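Local coordinates for protein multicopper oxidase (Pseudomonas thermotolerans, PDB 6VOW) that probably oxidises phenolic, lignin-related substrates in the manner of a laccase, passing the electrons through its copper sites to reduce dioxygen to water, at residues A[131-136]-A[265-270]; A[152-157]-A[220-225]; A[168-173]-A[224-229]; A[245-250]-A[408-413]. All coordinates share one frame; numbering follows the deposited sequence.

Contact 1 of 4, residues A[131-136]-A[265-270]; sequences GNFWYH and GMRIDL. With C2O (Cu-O-Cu linkage), chain B.
The indole of Trp134 overlaps the backbone of Gly265, its CZ2 lying 3.4 Å from Gly265 CA, and NE1 gives a weak hydrogen bond to Gly265 O. Two residues further along the strand, His136 NE2 binds a copper of the Cu-O-Cu group at 2.0 Å, with His96 and His440 as the other protein ligands of that metal. Beside the indole, Arg267 is bent at chi2 (91°) and again at chi3. NE then donates to Asn132 O at 2.8 Å, coming from above the carbonyl plane, and NH2 adds a weak second bond to this oxygen. NH1 turns back to Gly265 O at 2.9 Å, while NH2 has its stronger partner in Asp413. An alanine at Arg267 would probably leave Asn132 O without its side-chain donors and Asp413 without its ion-pair mate. Further along, Asn132 ND2 reaches Asp269 OD1 at 2.8 Å in a nearly straight bond (171°) that meets the carboxylate from above its plane; Asn132 OD1 accepts from Arg222. Strand 131-136, flanked by strands 151-156 and 94-96, thus packs across strand 267-273, which runs between strands 218-225 and 240-246 of another sheet.

Contact 2 of 4, residues A[152-157]-A[220-225]; sequences PLVVEE and RLRLFN
Arg220 leaves its backbone with CG anti to N (chi1 174°) and stays extended as far as NE, while Glu157 folds at chi2 (69°), which turns CD back toward the arginine. The two meet tip to tip in an end-on salt bridge, NH1 to Glu157 OE1 at 3.1 Å and NH2 to Glu157 OE2 at 2.8 Å, with the two planes 29° apart. A water donates to Glu157 OE2 and Val155 O and accepts from Arg222 NH1. An alanine in place of Glu157 would probably deprive Arg220 of this carboxylate, though Asp269 would still pair with its NE, and leave the water short of an acceptor. These residues join two sheets of neighbouring cupredoxin-like domains, strands 151-156 and 218-225 facing each other through side chains. Val154 CG1 sits over the centre of the Arg222 guanidinium, 3.4 Å from CZ, and Arg220 NE lies toward the rim of the opposite face. Arg222 itself pairs with Glu166. At the other end Pro152 CB makes a CH-pi contact almost on the normal of the Phe224 ring, 3.7 Å from its centroid, and Val154 CG2 touches the ring edge 4.1 Å from Phe224 CZ.

Contact 3 of 4, residues A[168-173]-A[224-229]; sequences SLSLKT and FNLDNT
Leu226 packs against Ser170 just where the strand ending at Asn225 gives way to a loop. Its CB lies 3.5 Å from Leu171 O, the same oxygen that takes a hydrogen bond from Leu226 N. CG comes to 4.0 Å from Ser170 CB. From there the methyls part: CD1 presses on Ser170, 3.5 Å from its OG, while CD2 turns to the indole of Trp134, 3.5 Å from its CE3. The backbone oxygen of Leu226 is buried and finds no partner in the model. Upstream, Phe224 N donates to Leu169 O at 2.8 Å and Leu171 N to Phe224 O at 2.7 Å, both nearly straight. Leu169 O also lies in the plane of the Phe224 ring at its edge, beside CD1, with Ser168 CB near CE1. Downstream, two Asx turns shape the loop. Asn225 OD1 accepts from Asp227 N at 2.7 Å, and Asp227 OD2 accepts from Thr229 N. Asp227 OD1 comes against Thr173 N at 2.5 Å, too short to be taken at face value. In one of its two conformers, Lys172 NZ bonds to Leu145 O and to a water. Strands 165-174 and 218-225 run side by side in parallel within a mixed sheet, as expected for the cupredoxin domains from which multicopper oxidases are built.

Contact 4 of 4, residues A[245-250]-A[408-413]; sequences ALDGHP and IPYFTD
Leu246 and Tyr410 meet at about a right angle, the leucine CD1 coming obliquely to the ring 3.7 Å from Tyr410 CD2. Leu246 opens a beta hairpin with a two-residue turn, Asp247-Gly248: its N donates to His249 O and its O accepts from His249 N, and both turn residues have positive phi. This hairpin joins strands 240-246 and 249-255 and rests against strand 410-412, at the edge of a sheet in the C-terminal cupredoxin-like domain. Asp247 and Thr412 lie side by side, pointing the same way. The threonine OG1 is anti to its backbone N (chi1 176°) and comes within 2.9 Å of Asp247 OD2, but Thr414 O competes for its one proton. Asp247 OD1 is taken up by the backbone N of Arg267. His249 slants across Phe411, its CG 4.0 Å from Phe411 CB and its own CB 3.4 Å from Phe411 O, while the phenyl ring leads away. Asp413 is a second-shell residue of the copper cluster: its OD1 bonds to His96, a ligand of the Cu-O-Cu group, which probably steadies that imidazole, and its OD2 pairs with Arg267. A water lying in the plane of the His249 ring, 3.0 Å from NE2, bridges to Asp413 OD2 at 2.6 Å.

In the fold
Following the chain from the N terminus, strand 131-136 comes first, and contact 1 closes its loop only at 265-270. Within that loop lie contacts 2 and 3: strand 151-156 and then strand 165-174 each find strand 218-225 or its continuation, so the two end on the same stretch and share Phe224 and Asn225. Contact 4 opens at the 245-250 hairpin, before contact 1 has closed, and reaches 408-413; contacts 1 and 4 therefore cross, and Arg267 with Asp413 joins them directly. Contacts 2 and 3 are both complete before contact 4 begins. Contacts 1 and 2 tie the sheet holding strands 131-136 and 151-156 to the six-stranded one, contact 3 lies within it, and contact 4 links it to the C-terminal part.

Contact 1 of 4, residues A[131-136]-A[265-270]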
# COMPACT_ATOMS: atom_id res chain seq x y z
N GLY A 131 -0.57 -11.64 4.67
CA GLY A 131 0.39 -10.81 4.07
C GLY A 131 0.37 -9.41 4.55
O GLY A 131 -0.05 -9.12 5.67
N ASN A 132 0.90 -8.54 3.70
CA ASN A 132 1.27 -7.15 4.04
C ASN A 132 0.23 -6.24 3.53
O ASN A 132 -0.01 -6.25 2.31
CB ASN A 132 2.58 -6.80 3.30
CG ASN A 132 3.70 -7.68 3.77
OD1 ASN A 132 3.89 -7.86 5.00
ND2 ASN A 132 4.45 -8.25 2.84
N PHE A 133 -0.35 -5.45 4.43
CA PHE A 133 -1.38 -4.51 3.98
C PHE A 133 -0.95 -3.26 4.65
O PHE A 133 0.13 -3.20 5.32
CB PHE A 133 -2.80 -5.03 4.39
CG PHE A 133 -3.11 -6.29 3.76
CD1 PHE A 133 -3.46 -6.33 2.47
CD2 PHE A 133 -2.82 -7.47 4.42
CE1 PHE A 133 -3.66 -7.54 1.83
CE2 PHE A 133 -2.95 -8.67 3.80
CZ PHE A 133 -3.41 -8.72 2.49
N TRP A 134 -1.77 -2.24 4.49
CA TRP A 134 -1.53 -1.01 5.31
C TRP A 134 -2.82 -0.28 5.48
O TRP A 134 -3.86 -0.63 4.89
CB TRP A 134 -0.44 -0.08 4.68
CG TRP A 134 -0.69 0.44 3.33
CD1 TRP A 134 -0.93 -0.26 2.21
CD2 TRP A 134 -0.72 1.81 2.97
NE1 TRP A 134 -1.09 0.60 1.17
CE2 TRP A 134 -0.92 1.88 1.63
CE3 TRP A 134 -0.51 2.98 3.68
CZ2 TRP A 134 -1.03 3.08 0.97
CZ3 TRP A 134 -0.56 4.16 3.03
CH2 TRP A 134 -0.78 4.21 1.67
N TYR A 135 -2.73 0.78 6.24
CA TYR A 135 -3.89 1.57 6.58
C TYR A 135 -3.56 3.05 6.56
O TYR A 135 -2.46 3.49 6.95
CB TYR A 135 -4.39 1.11 7.97
CG TYR A 135 -3.45 1.36 9.12
CD1 TYR A 135 -3.60 2.50 9.88
CD2 TYR A 135 -2.49 0.44 9.50
CE1 TYR A 135 -2.79 2.78 10.95
CE2 TYR A 135 -1.67 0.71 10.61
CZ TYR A 135 -1.85 1.91 11.32
OH TYR A 135 -1.10 2.29 12.38
N HIS A 136 -4.56 3.81 6.22
CA HIS A 136 -4.38 5.24 6.10
C HIS A 136 -5.74 5.87 5.94
O HIS A 136 -6.69 5.18 5.74
CB HIS A 136 -3.52 5.56 4.86
CG HIS A 136 -4.11 5.06 3.60
ND1 HIS A 136 -5.15 5.69 2.94
CD2 HIS A 136 -3.81 3.96 2.87
CE1 HIS A 136 -5.45 5.00 1.84
NE2 HIS A 136 -4.63 3.95 1.77
N GLY A 265 1.78 2.64 -1.95
CA GLY A 265 0.79 1.66 -1.52
C GLY A 265 1.02 0.22 -1.91
O GLY A 265 0.18 -0.65 -1.65
N MET A 266 2.18 -0.05 -2.51
CA MET A 266 2.58 -1.39 -2.79
C MET A 266 3.45 -1.96 -1.72
O MET A 266 4.13 -1.28 -0.99
CB MET A 266 3.30 -1.47 -4.14
CG MET A 266 2.35 -1.13 -5.28
SD MET A 266 3.25 -0.99 -6.83
CE MET A 266 3.46 -2.65 -7.38
N ARG A 267 3.44 -3.26 -1.66
CA ARG A 267 4.24 -3.96 -0.67
C ARG A 267 4.83 -5.19 -1.31
O ARG A 267 4.31 -5.72 -2.28
CB ARG A 267 3.31 -4.41 0.46
CG ARG A 267 2.58 -3.32 1.19
CD ARG A 267 1.23 -3.00 0.60
NE ARG A 267 0.22 -4.10 0.61
CZ ARG A 267 -0.76 -4.18 -0.26
NH1 ARG A 267 -0.85 -3.31 -1.27
NH2 ARG A 267 -1.62 -5.16 -0.21
N ILE A 268 5.87 -5.69 -0.69
CA ILE A 268 6.44 -6.95 -1.09
C ILE A 268 6.96 -7.63 0.15
O ILE A 268 7.35 -7.00 1.14
CB ILE A 268 7.66 -6.79 -2.08
CG1 ILE A 268 8.83 -5.92 -1.54
CG2 ILE A 268 7.19 -6.22 -3.38
CD1 ILE A 268 9.96 -5.85 -2.54
N ASP A 269 7.05 -8.93 0.03
CA ASP A 269 7.88 -9.71 0.97
C ASP A 269 9.07 -10.08 0.14
O ASP A 269 8.92 -10.71 -0.92
CB ASP A 269 7.23 -10.98 1.36
CG ASP A 269 6.14 -10.80 2.40
OD1 ASP A 269 6.40 -10.15 3.42
OD2 ASP A 269 5.05 -11.37 2.19
N LEU A 270 10.22 -9.73 0.66
CA LEU A 270 11.45 -9.84 0.00
C LEU A 270 12.23 -10.73 0.94
O LEU A 270 12.56 -10.29 2.06
CB LEU A 270 12.07 -8.43 -0.20
CG LEU A 270 13.45 -8.48 -0.87
CD1 LEU A 270 13.46 -9.36 -2.09
CD2 LEU A 270 14.00 -7.15 -1.23
CU2 C2O B . -4.46 2.88 0.08
CU3 C2O B . -8.40 4.36 -1.77
O1 C2O B . -6.38 3.58 -0.99
O HOH W 1 2.66 -10.29 1.83

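Contact 2 of 4, residues A[152-157]-A[220-225]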
# COMPACT_ATOMS: atom_id res chain seq x y z
N PRO A 152 1.75 0.22 8.76
CA PRO A 152 1.72 -1.16 8.27
C PRO A 152 0.70 -2.04 9.02
O PRO A 152 0.57 -1.88 10.27
CB PRO A 152 3.17 -1.66 8.53
CG PRO A 152 3.74 -0.78 9.54
CD PRO A 152 2.74 0.36 9.81
N LEU A 153 0.01 -2.92 8.27
CA LEU A 153 -0.84 -4.04 8.79
C LEU A 153 -0.35 -5.38 8.28
O LEU A 153 -0.30 -5.61 7.08
CB LEU A 153 -2.27 -3.89 8.36
CG LEU A 153 -3.29 -4.97 8.66
CD1 LEU A 153 -3.27 -5.29 10.13
CD2 LEU A 153 -4.66 -4.56 8.19
N VAL A 154 0.12 -6.24 9.18
CA VAL A 154 0.52 -7.63 8.84
C VAL A 154 -0.58 -8.60 9.22
O VAL A 154 -0.99 -8.61 10.38
CB VAL A 154 1.83 -8.03 9.55
CG1 VAL A 154 2.24 -9.43 9.19
CG2 VAL A 154 2.98 -7.10 9.16
N VAL A 155 -1.06 -9.39 8.26
CA VAL A 155 -1.89 -10.51 8.52
C VAL A 155 -1.00 -11.75 8.41
O VAL A 155 -0.55 -12.10 7.33
CB VAL A 155 -3.11 -10.53 7.58
CG1 VAL A 155 -4.03 -11.74 7.91
CG2 VAL A 155 -3.91 -9.21 7.75
N GLU A 156 -0.66 -12.34 9.58
CA GLU A 156 0.11 -13.52 9.66
C GLU A 156 -0.57 -14.69 8.90
O GLU A 156 -1.82 -14.83 8.86
CB GLU A 156 0.42 -13.84 11.12
CG GLU A 156 1.39 -12.81 11.73
CD GLU A 156 1.68 -12.97 13.22
OE1 GLU A 156 1.37 -14.08 13.69
OE2 GLU A 156 2.21 -12.02 13.90
N GLU A 157 0.23 -15.52 8.24
CA GLU A 157 -0.33 -16.77 7.60
C GLU A 157 -0.99 -17.69 8.69
O GLU A 157 -0.58 -17.71 9.85
CB GLU A 157 0.74 -17.60 6.89
CG GLU A 157 1.40 -16.96 5.65
CD GLU A 157 2.31 -15.74 6.03
OE1 GLU A 157 3.04 -15.72 7.10
OE2 GLU A 157 2.27 -14.78 5.24
N ARG A 220 12.56 -12.52 6.01
CA ARG A 220 11.46 -11.96 5.25
C ARG A 220 11.37 -10.49 5.56
O ARG A 220 11.02 -10.10 6.69
CB ARG A 220 10.22 -12.60 5.75
CG ARG A 220 8.98 -12.04 5.16
CD ARG A 220 7.84 -12.72 5.85
NE ARG A 220 6.63 -12.62 5.08
CZ ARG A 220 5.58 -13.39 5.31
NH1 ARG A 220 5.67 -14.34 6.26
NH2 ARG A 220 4.47 -13.25 4.58
N LEU A 221 11.70 -9.68 4.57
CA LEU A 221 11.64 -8.22 4.69
C LEU A 221 10.32 -7.84 4.14
O LEU A 221 10.00 -8.09 2.96
CB LEU A 221 12.73 -7.53 3.84
CG LEU A 221 14.18 -7.84 4.12
CD1 LEU A 221 15.04 -6.99 3.21
CD2 LEU A 221 14.43 -7.54 5.56
N ARG A 222 9.53 -7.28 5.00
CA ARG A 222 8.19 -6.84 4.60
C ARG A 222 8.37 -5.38 4.22
O ARG A 222 8.73 -4.59 5.07
CB ARG A 222 7.22 -6.95 5.80
CG ARG A 222 7.07 -8.37 6.31
CD ARG A 222 6.23 -8.37 7.57
NE ARG A 222 5.94 -9.72 8.12
CZ ARG A 222 5.03 -10.56 7.66
NH1 ARG A 222 4.35 -10.33 6.62
NH2 ARG A 222 4.83 -11.75 8.27
N LEU A 223 8.13 -5.05 2.95
CA LEU A 223 8.45 -3.69 2.43
C LEU A 223 7.15 -3.05 2.11
O LEU A 223 6.38 -3.57 1.28
CB LEU A 223 9.27 -3.82 1.18
CG LEU A 223 10.72 -4.12 1.59
CD1 LEU A 223 11.43 -4.96 0.54
CD2 LEU A 223 11.43 -2.81 1.73
N PHE A 224 6.90 -1.95 2.80
CA PHE A 224 5.68 -1.18 2.63
C PHE A 224 6.02 0.20 2.09
O PHE A 224 6.83 0.94 2.67
CB PHE A 224 4.95 -0.97 3.97
CG PHE A 224 4.70 -2.21 4.76
CD1 PHE A 224 5.68 -2.75 5.55
CD2 PHE A 224 3.46 -2.81 4.75
CE1 PHE A 224 5.38 -3.86 6.33
CE2 PHE A 224 3.19 -3.96 5.45
CZ PHE A 224 4.15 -4.45 6.31
N ASN A 225 5.38 0.56 1.00
CA ASN A 225 5.57 1.92 0.50
C ASN A 225 4.42 2.74 1.06
O ASN A 225 3.26 2.64 0.58
CB ASN A 225 5.64 1.94 -1.04
CG ASN A 225 5.75 3.38 -1.58
OD1 ASN A 225 5.42 4.36 -0.89
ND2 ASN A 225 6.22 3.50 -2.83
O HOH W 2 2.10 -12.51 6.52

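Contact 3 of 4, residues A[168-173]-A[224-229]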
# COMPACT_ATOMS: atom_id res chain seq x y z
N SER A 168 9.90 -5.55 9.28
CA SER A 168 9.03 -4.62 8.61
C SER A 168 9.75 -3.32 8.26
O SER A 168 10.40 -2.71 9.12
CB SER A 168 7.85 -4.27 9.50
OG SER A 168 7.03 -5.40 9.69
N LEU A 169 9.64 -2.91 6.99
CA LEU A 169 10.29 -1.65 6.41
C LEU A 169 9.24 -0.79 5.80
O LEU A 169 8.69 -1.17 4.79
CB LEU A 169 11.33 -1.98 5.32
CG LEU A 169 12.72 -2.08 5.92
CD1 LEU A 169 12.76 -2.92 7.17
CD2 LEU A 169 13.64 -2.67 4.91
N SER A 170 8.95 0.32 6.45
CA SER A 170 7.91 1.25 5.96
C SER A 170 8.61 2.46 5.37
O SER A 170 9.28 3.20 6.08
CB SER A 170 6.99 1.68 7.11
OG SER A 170 6.14 0.61 7.54
N LEU A 171 8.49 2.60 4.06
CA LEU A 171 9.09 3.69 3.33
C LEU A 171 8.18 4.89 3.27
O LEU A 171 7.03 4.77 2.94
CB LEU A 171 9.28 3.26 1.90
CG LEU A 171 10.30 2.12 1.80
CD1 LEU A 171 10.23 1.45 0.44
CD2 LEU A 171 11.64 2.75 1.99
N LYS A 172 8.75 6.05 3.52
CA LYS A 172 8.03 7.29 3.37
C LYS A 172 8.99 8.42 3.00
O LYS A 172 10.07 8.60 3.62
CB LYS A 172 7.23 7.63 4.64
CG LYS A 172 6.22 8.73 4.39
CD LYS A 172 5.35 8.97 5.57
CE LYS A 172 3.97 9.37 5.05
NZ LYS A 172 3.96 10.72 4.47
N THR A 173 8.58 9.17 1.97
CA THR A 173 9.35 10.31 1.46
C THR A 173 8.57 11.57 1.85
O THR A 173 7.56 11.92 1.23
CB THR A 173 9.58 10.13 -0.06
OG1 THR A 173 10.49 9.06 -0.16
CG2 THR A 173 10.20 11.40 -0.79
N PHE A 224 6.90 -1.95 2.80
CA PHE A 224 5.68 -1.18 2.63
C PHE A 224 6.02 0.20 2.09
O PHE A 224 6.83 0.94 2.67
CB PHE A 224 4.95 -0.97 3.97
CG PHE A 224 4.70 -2.21 4.76
CD1 PHE A 224 5.68 -2.75 5.55
CD2 PHE A 224 3.46 -2.81 4.75
CE1 PHE A 224 5.38 -3.86 6.33
CE2 PHE A 224 3.19 -3.96 5.45
CZ PHE A 224 4.15 -4.45 6.31
N ASN A 225 5.38 0.56 1.00
CA ASN A 225 5.57 1.92 0.50
C ASN A 225 4.42 2.74 1.06
O ASN A 225 3.26 2.64 0.58
CB ASN A 225 5.64 1.94 -1.04
CG ASN A 225 5.75 3.38 -1.58
OD1 ASN A 225 5.42 4.36 -0.89
ND2 ASN A 225 6.22 3.50 -2.83
N LEU A 226 4.71 3.51 2.11
CA LEU A 226 3.71 4.25 2.73
C LEU A 226 3.70 5.66 2.22
O LEU A 226 3.02 6.48 2.80
CB LEU A 226 3.79 4.19 4.26
CG LEU A 226 3.88 2.80 4.82
CD1 LEU A 226 3.81 2.92 6.33
CD2 LEU A 226 2.73 1.91 4.35
N ASP A 227 4.34 5.91 1.08
CA ASP A 227 4.44 7.22 0.55
C ASP A 227 3.23 7.66 -0.24
O ASP A 227 2.59 6.89 -0.80
CB ASP A 227 5.66 7.38 -0.29
CG ASP A 227 6.04 8.87 -0.43
OD1 ASP A 227 6.52 9.46 0.60
OD2 ASP A 227 5.74 9.45 -1.55
N ASN A 228 2.97 8.96 -0.26
CA ASN A 228 1.91 9.62 -1.09
C ASN A 228 2.19 9.54 -2.56
O ASN A 228 1.24 9.58 -3.32
CB ASN A 228 1.86 11.16 -0.84
CG ASN A 228 1.27 11.55 0.50
OD1 ASN A 228 1.52 10.89 1.49
ND2 ASN A 228 0.52 12.67 0.53
N THR A 229 3.46 9.56 -2.98
CA THR A 229 3.79 9.73 -4.46
C THR A 229 5.00 8.95 -5.02
O THR A 229 5.03 8.64 -6.22
CB THR A 229 3.97 11.24 -4.85
OG1 THR A 229 5.34 11.62 -4.81
CG2 THR A 229 3.27 12.07 -3.94
O HOH W 3 4.76 11.29 1.56
O HOH W 4 6.79 11.85 -1.13

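Contact 4 of 4, residues A[245-250]-A[408-413]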
# COMPACT_ATOMS: atom_id res chain seq x y z
N ALA A 245 6.00 -12.51 -2.22
CA ALA A 245 4.66 -11.97 -2.34
C ALA A 245 4.65 -10.52 -2.72
O ALA A 245 5.52 -9.75 -2.30
CB ALA A 245 3.94 -12.08 -1.02
N LEU A 246 3.59 -10.16 -3.43
CA LEU A 246 3.37 -8.76 -3.91
C LEU A 246 1.98 -8.27 -3.55
O LEU A 246 0.93 -8.92 -3.92
CB LEU A 246 3.55 -8.68 -5.40
CG LEU A 246 4.65 -9.46 -6.06
CD1 LEU A 246 4.48 -9.42 -7.61
CD2 LEU A 246 6.00 -8.93 -5.59
N ASP A 247 1.98 -7.16 -2.80
CA ASP A 247 0.76 -6.46 -2.45
C ASP A 247 -0.15 -7.45 -1.70
O ASP A 247 -1.32 -7.60 -1.98
CB ASP A 247 0.13 -5.89 -3.73
CG ASP A 247 1.18 -5.11 -4.59
OD1 ASP A 247 1.85 -4.24 -4.06
OD2 ASP A 247 1.38 -5.43 -5.77
N GLY A 248 0.46 -8.10 -0.72
CA GLY A 248 -0.22 -9.07 0.20
C GLY A 248 -0.67 -10.40 -0.40
O GLY A 248 -1.54 -11.08 0.17
N HIS A 249 -0.12 -10.80 -1.55
CA HIS A 249 -0.51 -12.06 -2.18
C HIS A 249 0.67 -12.85 -2.69
O HIS A 249 1.50 -12.33 -3.44
CB HIS A 249 -1.46 -11.80 -3.28
CG HIS A 249 -2.73 -11.25 -2.78
ND1 HIS A 249 -3.76 -12.04 -2.32
CD2 HIS A 249 -3.08 -9.98 -2.54
CE1 HIS A 249 -4.73 -11.25 -1.89
NE2 HIS A 249 -4.33 -10.00 -2.02
N PRO A 250 0.81 -14.09 -2.22
CA PRO A 250 1.97 -14.91 -2.53
C PRO A 250 2.25 -15.13 -4.00
O PRO A 250 1.33 -15.10 -4.79
CB PRO A 250 1.57 -16.23 -1.91
CG PRO A 250 0.87 -15.76 -0.63
CD PRO A 250 -0.03 -14.71 -1.18
N ILE A 408 3.99 -12.23 -15.32
CA ILE A 408 3.68 -13.49 -14.65
C ILE A 408 2.46 -13.16 -13.83
O ILE A 408 2.59 -12.41 -12.87
CB ILE A 408 4.78 -13.95 -13.70
CG1 ILE A 408 6.07 -14.18 -14.50
CG2 ILE A 408 4.28 -15.18 -12.91
CD1 ILE A 408 7.20 -14.70 -13.66
N PRO A 409 1.31 -13.72 -14.20
CA PRO A 409 0.04 -13.29 -13.64
C PRO A 409 0.01 -13.43 -12.16
O PRO A 409 0.40 -14.48 -11.65
CB PRO A 409 -0.97 -14.29 -14.23
CG PRO A 409 -0.38 -14.68 -15.51
CD PRO A 409 1.10 -14.79 -15.22
N TYR A 410 -0.49 -12.39 -11.49
CA TYR A 410 -0.48 -12.38 -10.05
C TYR A 410 -1.63 -11.54 -9.59
O TYR A 410 -2.22 -10.79 -10.39
CB TYR A 410 0.86 -11.81 -9.54
CG TYR A 410 1.10 -10.36 -9.94
CD1 TYR A 410 1.35 -9.99 -11.26
CD2 TYR A 410 1.09 -9.35 -8.97
CE1 TYR A 410 1.56 -8.65 -11.60
CE2 TYR A 410 1.33 -8.05 -9.27
CZ TYR A 410 1.56 -7.70 -10.58
OH TYR A 410 1.78 -6.38 -10.77
N PHE A 411 -1.97 -11.73 -8.32
CA PHE A 411 -3.06 -11.04 -7.63
C PHE A 411 -2.54 -9.90 -6.83
O PHE A 411 -1.53 -10.00 -6.20
CB PHE A 411 -3.76 -11.96 -6.61
CG PHE A 411 -4.72 -12.95 -7.23
CD1 PHE A 411 -6.01 -12.55 -7.63
CD2 PHE A 411 -4.37 -14.29 -7.33
CE1 PHE A 411 -6.88 -13.42 -8.22
CE2 PHE A 411 -5.26 -15.22 -7.89
CZ PHE A 411 -6.51 -14.78 -8.33
N THR A 412 -3.29 -8.84 -6.80
CA THR A 412 -2.88 -7.60 -6.18
C THR A 412 -4.08 -6.70 -6.15
O THR A 412 -5.03 -6.96 -6.85
CB THR A 412 -1.71 -6.97 -6.99
OG1 THR A 412 -1.38 -5.73 -6.43
CG2 THR A 412 -2.06 -6.78 -8.44
N ASP A 413 -4.04 -5.66 -5.29
CA ASP A 413 -5.02 -4.57 -5.20
C ASP A 413 -4.50 -3.35 -6.00
O ASP A 413 -5.23 -2.33 -6.22
CB ASP A 413 -5.28 -4.22 -3.73
CG ASP A 413 -3.98 -3.90 -2.94
OD1 ASP A 413 -3.31 -2.90 -3.29
OD2 ASP A 413 -3.60 -4.64 -1.96
O HOH W 5 -4.69 -7.01 -1.81
O HOH W 6 0.68 -11.64 -5.79
O HOH W 7 -0.81 -13.65 -7.06